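Local atomic coordinates of hypothetical protein aq_1494 (PDB entry 2EGR), a protein that probably hydrolyses fatty acyl-coenzyme A thioesters, as expected of a hotdog-fold thioesterase, although its actual substrate has not been established. Residues Arg7-Tyr12 against Phe26-Glu31; Leu52-Leu57 against Phe85-Ser90; Ser90-Val93 against Ile98-Ala101. One frame throughout, in Å; residues are numbered along the deposited sequence.

Contact 1. Residues Arg7-Tyr12 against Phe26-Glu31; sequences RRVQFY and FRYFEE
Arg-7 meets Glu-31 side-on and Tyr-28 across one face, tying strand 3-8 to helix 22-39, the long helix that the sheet wraps in this hotdog fold. Guanidinium and carboxylate lie nearly coplanar, 28° apart, and are joined by two bonds. Arg-7 NE reaches the syn lone pair of Glu-31 OE1 at 2.8 Å. Arg-7 NH2 donates to Glu-31 OE2, also at 2.8 Å and nearly straight, although it stands somewhat out of the carboxylate plane. The arginine chain starts with CG anti to the backbone N (chi1 179°) and bends twice on its way to this position. Its planar end is thereby brought against Tyr-28, whose CE1 edge lies over one guanidinium face, 3.6 Å from Arg-7 NH2; the two planes are 73° apart, so the ring meets the face by its rim.

Further partners steady the group: Glu-13 pairs with Arg-7 NH2 and bonds Tyr-28 OH, Tyr-5 OH bonds Glu-31 OE1, and Tyr-12 of the second subunit reaches Glu-31 OE2. With a methionine in place of this arginine, Glu-31 would probably lose both guanidinium donors and the neighbouring charge of Glu-13 its mate. Beyond the ion pair, Val-9 sets CG2 4.0 Å from Tyr-28 OH. The remaining guanidinium nitrogen, Arg-7 NH1, folds back to the strand and donates to Arg-8 O at 2.9 Å.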
# COMPACT_ATOMS: atom_id res chain seq x y z
N ARG A 7 15.65 -0.46 9.82
CA ARG A 7 14.63 -1.05 8.98
C ARG A 7 15.29 -1.47 7.66
O ARG A 7 16.22 -0.81 7.18
CB ARG A 7 13.52 0.02 8.73
CG ARG A 7 12.33 -0.35 7.83
CD ARG A 7 11.59 -1.59 8.26
NE ARG A 7 10.17 -1.39 7.94
CZ ARG A 7 9.64 -1.54 6.74
NH1 ARG A 7 10.36 -1.94 5.71
NH2 ARG A 7 8.34 -1.28 6.58
N ARG A 8 14.83 -2.58 7.09
CA ARG A 8 15.25 -2.98 5.75
C ARG A 8 14.12 -2.79 4.72
O ARG A 8 12.97 -3.08 5.02
CB ARG A 8 15.68 -4.44 5.81
CG ARG A 8 16.13 -5.04 4.54
CD ARG A 8 16.45 -6.51 4.80
NE ARG A 8 17.57 -6.62 5.75
CZ ARG A 8 18.85 -6.72 5.41
NH1 ARG A 8 19.23 -6.71 4.15
NH2 ARG A 8 19.79 -6.81 6.35
N VAL A 9 14.48 -2.32 3.52
CA VAL A 9 13.50 -2.09 2.42
C VAL A 9 12.96 -3.41 1.92
O VAL A 9 13.72 -4.30 1.54
CB VAL A 9 14.11 -1.32 1.23
CG1 VAL A 9 13.06 -1.25 0.04
CG2 VAL A 9 14.60 0.08 1.65
N GLN A 10 11.62 -3.54 1.88
CA GLN A 10 10.96 -4.75 1.34
C GLN A 10 10.61 -4.54 -0.13
O GLN A 10 10.44 -3.39 -0.57
CB GLN A 10 9.65 -5.03 2.13
CG GLN A 10 9.85 -5.41 3.64
CD GLN A 10 10.66 -6.69 3.88
OE1 GLN A 10 10.72 -7.58 3.04
NE2 GLN A 10 11.25 -6.78 5.07
N PHE A 11 10.50 -5.63 -0.88
CA PHE A 11 10.35 -5.54 -2.34
C PHE A 11 9.10 -4.79 -2.71
O PHE A 11 9.13 -3.92 -3.60
CB PHE A 11 10.35 -6.91 -3.01
CG PHE A 11 10.74 -6.85 -4.46
CD1 PHE A 11 12.08 -6.73 -4.85
CD2 PHE A 11 9.76 -6.91 -5.45
CE1 PHE A 11 12.44 -6.63 -6.22
CE2 PHE A 11 10.12 -6.85 -6.82
CZ PHE A 11 11.47 -6.73 -7.20
N TYR A 12 8.01 -5.10 -2.01
CA TYR A 12 6.74 -4.41 -2.32
C TYR A 12 6.75 -2.91 -2.04
O TYR A 12 5.82 -2.21 -2.46
CB TYR A 12 5.55 -5.06 -1.60
CG TYR A 12 5.59 -4.96 -0.09
CD1 TYR A 12 5.11 -3.83 0.55
CD2 TYR A 12 6.11 -6.00 0.70
CE1 TYR A 12 5.15 -3.70 1.98
CE2 TYR A 12 6.16 -5.89 2.11
CZ TYR A 12 5.71 -4.73 2.74
OH TYR A 12 5.70 -4.60 4.13
N PHE A 26 6.43 8.05 4.63
CA PHE A 26 5.52 8.40 5.71
C PHE A 26 5.15 7.19 6.55
O PHE A 26 4.96 7.32 7.75
CB PHE A 26 4.30 9.15 5.17
CG PHE A 26 4.70 10.41 4.47
CD1 PHE A 26 5.04 11.56 5.22
CD2 PHE A 26 4.86 10.41 3.08
CE1 PHE A 26 5.47 12.72 4.54
CE2 PHE A 26 5.32 11.56 2.41
CZ PHE A 26 5.61 12.72 3.15
N ARG A 27 5.06 6.03 5.91
CA ARG A 27 4.79 4.78 6.64
C ARG A 27 5.95 4.39 7.55
O ARG A 27 5.72 4.02 8.72
CB ARG A 27 4.44 3.67 5.65
CG ARG A 27 3.17 4.04 4.84
CD ARG A 27 2.81 2.99 3.76
NE ARG A 27 1.53 3.39 3.11
CZ ARG A 27 0.70 2.55 2.49
NH1 ARG A 27 1.06 1.26 2.34
NH2 ARG A 27 -0.46 3.03 1.97
N TYR A 28 7.17 4.54 7.03
CA TYR A 28 8.38 4.33 7.82
C TYR A 28 8.41 5.27 9.02
O TYR A 28 8.71 4.82 10.12
CB TYR A 28 9.63 4.56 6.99
CG TYR A 28 9.90 3.64 5.82
CD1 TYR A 28 9.35 2.37 5.74
CD2 TYR A 28 10.74 4.07 4.80
CE1 TYR A 28 9.66 1.52 4.65
CE2 TYR A 28 11.07 3.27 3.73
CZ TYR A 28 10.51 1.98 3.67
OH TYR A 28 10.86 1.18 2.60
N PHE A 29 8.06 6.55 8.83
CA PHE A 29 7.99 7.49 9.99
C PHE A 29 6.98 7.05 11.02
O PHE A 29 7.19 7.20 12.23
CB PHE A 29 7.70 8.93 9.52
CG PHE A 29 8.61 9.41 8.45
CD1 PHE A 29 9.95 8.98 8.39
CD2 PHE A 29 8.15 10.30 7.48
CE1 PHE A 29 10.79 9.40 7.38
CE2 PHE A 29 9.00 10.73 6.47
CZ PHE A 29 10.32 10.30 6.41
N GLU A 30 5.82 6.53 10.58
CA GLU A 30 4.83 6.04 11.50
C GLU A 30 5.40 4.85 12.26
O GLU A 30 5.22 4.75 13.49
CB GLU A 30 3.55 5.64 10.73
CG GLU A 30 2.47 5.01 11.61
CD GLU A 30 1.32 4.43 10.78
OE1 GLU A 30 0.46 5.22 10.31
OE2 GLU A 30 1.30 3.19 10.66
N GLU A 31 6.07 3.94 11.56
CA GLU A 31 6.65 2.80 12.30
C GLU A 31 7.63 3.32 13.38
O GLU A 31 7.70 2.77 14.50
CB GLU A 31 7.37 1.86 11.34
CG GLU A 31 6.46 1.23 10.28
CD GLU A 31 7.20 0.19 9.42
OE1 GLU A 31 8.41 -0.10 9.64
OE2 GLU A 31 6.55 -0.34 8.53

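Contact 2. Residues Leu52-Leu57 against Phe85-Ser90; sequences LEVVLL and FTFTFS
Leu-57 and Thr-86 have the closest CA atoms of the two segments, yet these stand 9.1 Å apart, a separation suited to strands one place removed in a sheet, and no hydrogen bond joins 52-57 to 85-90. The strand between them is 98-111: Leu-57 pairs with Lys-106 through the backbone, and Phe-87 does the same with His-107. What crosses the gap is therefore side chain alone, at two small points of apolar contact.

At the first, a methyl meets the far end of a ring. Val-54 holds CG1 trans to the amide nitrogen (chi1 170°), and that methyl lies 3.8 Å from Phe-87 CZ, approaching the ring obliquely. The valine and phenylalanine side chains cross at about a right angle. Phe-87 reaches so far because its CG sits between the backbone N and the carbonyl carbon (chi1 56°), which swings CZ to the valine although the side chain does not set out in that direction. The same ring meets His-107 at a shallow angle and touches Leu-126 of helix 120-126.

The second point joins two methyls, Leu-57 CD1 and Thr-86 CG2, 4.2 Å apart. Here the threonine turns carbon to the leucine while its OG1 bonds Ser-83 OG, so polar and apolar branches are sorted between two neighbours. Methyl and ring contacts reaching past an intervening strand in this way are consistent with the strongly curved antiparallel sheet of the hotdog fold.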
# COMPACT_ATOMS: atom_id res chain seq x y z
N LEU A 52 -8.02 7.80 23.28
CA LEU A 52 -7.24 8.88 22.68
C LEU A 52 -6.90 8.55 21.23
O LEU A 52 -6.64 7.39 20.91
CB LEU A 52 -5.93 9.10 23.44
CG LEU A 52 -5.97 9.71 24.84
CD1 LEU A 52 -4.55 9.74 25.45
CD2 LEU A 52 -6.56 11.11 24.79
N GLU A 53 -6.91 9.57 20.37
CA GLU A 53 -6.42 9.45 18.99
C GLU A 53 -5.30 10.45 18.81
O GLU A 53 -5.44 11.60 19.22
CB GLU A 53 -7.56 9.72 17.97
CG GLU A 53 -7.12 9.68 16.47
CD GLU A 53 -8.16 10.26 15.47
OE1 GLU A 53 -9.28 10.65 15.90
OE2 GLU A 53 -7.85 10.33 14.25
N VAL A 54 -4.19 10.04 18.20
CA VAL A 54 -3.17 11.01 17.76
C VAL A 54 -3.46 11.40 16.31
O VAL A 54 -3.51 10.53 15.42
CB VAL A 54 -1.73 10.47 17.95
CG1 VAL A 54 -0.71 11.39 17.26
CG2 VAL A 54 -1.41 10.31 19.46
N VAL A 55 -3.70 12.69 16.09
CA VAL A 55 -4.16 13.18 14.79
C VAL A 55 -3.05 13.92 14.06
O VAL A 55 -2.44 14.86 14.59
CB VAL A 55 -5.44 14.09 14.92
CG1 VAL A 55 -5.77 14.78 13.57
CG2 VAL A 55 -6.61 13.29 15.44
N LEU A 56 -2.75 13.49 12.85
CA LEU A 56 -1.75 14.18 12.05
C LEU A 56 -2.28 15.50 11.45
O LEU A 56 -3.35 15.52 10.81
CB LEU A 56 -1.25 13.26 10.93
CG LEU A 56 -0.19 13.87 10.02
CD1 LEU A 56 1.14 14.05 10.76
CD2 LEU A 56 0.02 12.97 8.82
N LEU A 57 -1.53 16.58 11.66
CA LEU A 57 -1.94 17.90 11.16
C LEU A 57 -1.31 18.25 9.81
O LEU A 57 -1.99 18.75 8.88
CB LEU A 57 -1.59 18.97 12.19
CG LEU A 57 -2.52 19.10 13.40
CD1 LEU A 57 -1.87 20.09 14.37
CD2 LEU A 57 -3.96 19.53 13.04
N PHE A 85 -1.26 21.45 23.30
CA PHE A 85 -2.15 20.70 22.41
C PHE A 85 -1.48 19.86 21.32
O PHE A 85 -2.10 18.92 20.83
CB PHE A 85 -3.16 21.65 21.76
CG PHE A 85 -4.20 22.16 22.71
CD1 PHE A 85 -5.28 21.37 23.08
CD2 PHE A 85 -4.10 23.45 23.23
CE1 PHE A 85 -6.24 21.85 23.97
CE2 PHE A 85 -5.05 23.93 24.12
CZ PHE A 85 -6.12 23.14 24.48
N THR A 86 -0.26 20.23 20.93
CA THR A 86 0.40 19.64 19.76
C THR A 86 1.84 19.21 20.04
O THR A 86 2.43 19.63 21.04
CB THR A 86 0.41 20.62 18.53
OG1 THR A 86 1.40 21.63 18.72
CG2 THR A 86 -0.96 21.26 18.29
N PHE A 87 2.39 18.38 19.15
CA PHE A 87 3.82 18.07 19.14
C PHE A 87 4.30 17.81 17.73
O PHE A 87 3.49 17.43 16.86
CB PHE A 87 4.15 16.88 20.06
CG PHE A 87 3.38 15.61 19.74
CD1 PHE A 87 3.95 14.61 18.95
CD2 PHE A 87 2.10 15.40 20.28
CE1 PHE A 87 3.24 13.42 18.70
CE2 PHE A 87 1.38 14.23 20.02
CZ PHE A 87 1.96 13.23 19.22
N THR A 88 5.59 18.03 17.51
CA THR A 88 6.24 17.97 16.19
C THR A 88 7.48 17.08 16.28
O THR A 88 8.35 17.30 17.14
CB THR A 88 6.65 19.39 15.66
OG1 THR A 88 5.48 20.20 15.57
CG2 THR A 88 7.29 19.35 14.27
N PHE A 89 7.54 16.06 15.42
CA PHE A 89 8.75 15.27 15.27
C PHE A 89 9.51 15.65 14.02
O PHE A 89 8.90 16.00 13.00
CB PHE A 89 8.44 13.76 15.17
CG PHE A 89 7.93 13.15 16.44
CD1 PHE A 89 8.77 12.95 17.53
CD2 PHE A 89 6.61 12.71 16.53
CE1 PHE A 89 8.28 12.35 18.71
CE2 PHE A 89 6.12 12.10 17.69
CZ PHE A 89 6.95 11.93 18.78
N SER A 90 10.84 15.57 14.11
CA SER A 90 11.70 15.64 12.95
C SER A 90 12.34 14.27 12.72
O SER A 90 12.46 13.46 13.65
CB SER A 90 12.75 16.77 13.02
OG SER A 90 13.91 16.41 13.75

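Contact 3. Residues Ser90-Val93 against Ile98-Ala101; sequences SYIV and IAVA
The flat peptide groups of Val-93 and Ala-101 are paired through the backbone, Val-93 N donating to Ala-101 O at 2.8 Å. Val-93 O in turn accepts Val-100 N, again at 2.8 Å. Ala-99 CA adds a longer C-H contact to that same oxygen, which is thus met by two neighbouring residues of strand 98-111. The aromatic group of the segment, Tyr-91, turns from this pairing to stack its ring on Phe-29 of helix 22-39, and its OH bonds Thr-105 and Arg-33.

Apolar side chains fill in around the backbone bonds. Val-93 carries CG1 on the far side of CB from its own N (chi1 179°), which sets that methyl 3.9 Å from Val-100 CG1. Its CB faces Ala-101 CB at 4.3 Å on the same side of the sheet, where Val-93 also packs on Phe-29 and Ala-101 on Tyr-25 of the helix. Ile-92 places its CG2 methyl in the corresponding position, 3.8 Å from Ala-99 CB, while the rest of the chain leads away.

Two residues, Val-100 and Ala-101, thus stand across from the single Val-93. That is a classic beta bulge, placed near the turn of the antiparallel hairpin formed by strands 86-95 and 98-111, where the segments run at 117° to each other.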
# COMPACT_ATOMS: atom_id res chain seq x y z
N SER A 90 10.84 15.57 14.11
CA SER A 90 11.70 15.64 12.95
C SER A 90 12.34 14.27 12.72
O SER A 90 12.46 13.46 13.65
CB SER A 90 12.75 16.77 13.02
OG SER A 90 13.91 16.41 13.75
N TYR A 91 12.68 14.00 11.47
CA TYR A 91 13.19 12.70 11.08
C TYR A 91 14.32 12.94 10.12
O TYR A 91 14.22 13.83 9.23
CB TYR A 91 12.13 11.81 10.37
CG TYR A 91 10.80 11.71 11.02
CD1 TYR A 91 10.46 10.64 11.81
CD2 TYR A 91 9.85 12.68 10.82
CE1 TYR A 91 9.21 10.54 12.41
CE2 TYR A 91 8.61 12.61 11.41
CZ TYR A 91 8.29 11.55 12.21
OH TYR A 91 7.06 11.51 12.74
N ILE A 92 15.41 12.19 10.29
CA ILE A 92 16.41 12.06 9.25
C ILE A 92 16.57 10.58 8.88
O ILE A 92 16.70 9.72 9.75
CB ILE A 92 17.82 12.65 9.66
CG1 ILE A 92 17.66 14.11 10.08
CG2 ILE A 92 18.77 12.56 8.48
CD1 ILE A 92 18.67 14.56 11.15
N VAL A 93 16.50 10.31 7.59
CA VAL A 93 16.69 8.94 7.11
C VAL A 93 18.11 8.76 6.66
O VAL A 93 18.57 9.44 5.73
CB VAL A 93 15.71 8.59 5.97
CG1 VAL A 93 15.98 7.13 5.48
CG2 VAL A 93 14.26 8.78 6.45
N ILE A 98 25.00 8.38 5.12
CA ILE A 98 24.41 9.44 4.30
C ILE A 98 22.95 9.73 4.61
O ILE A 98 22.12 8.81 4.64
CB ILE A 98 24.59 9.12 2.78
CG1 ILE A 98 26.04 8.72 2.43
CG2 ILE A 98 24.04 10.28 1.90
CD1 ILE A 98 27.13 9.70 2.88
N ALA A 99 22.65 11.01 4.83
CA ALA A 99 21.26 11.48 4.91
C ALA A 99 20.60 11.43 3.53
O ALA A 99 20.97 12.16 2.59
CB ALA A 99 21.19 12.86 5.54
N VAL A 100 19.59 10.57 3.43
CA VAL A 100 18.93 10.22 2.19
C VAL A 100 17.58 10.97 2.08
O VAL A 100 17.04 11.19 0.97
CB VAL A 100 18.85 8.65 2.20
CG1 VAL A 100 17.48 8.09 2.06
CG2 VAL A 100 19.94 7.99 1.35
N ALA A 101 17.03 11.37 3.23
CA ALA A 101 15.84 12.20 3.28
C ALA A 101 15.70 12.85 4.65
O ALA A 101 16.26 12.36 5.65
CB ALA A 101 14.57 11.36 2.95

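The three contacts show how chemistry follows place in a curled sheet around a helix. Contact 1 is buried and joins helix 22-39 to strand 3-8 chiefly through charge, with a second subunit adding to its polar network. Contact 2, partly buried at the other side of the chain's centre, relies on sparse apolar touches between strands that are not direct neighbours. Contact 3 is also partly buried, but backbone bonding between adjacent strands carries it. Contacts 2 and 3 share strand 86-95 and meet in sequence at Ser-90. Contacts 1 and 3 touch through Phe-29, whose ring packs on Val-93, so helix 22-39 serves both; contacts 1 and 2 do not touch.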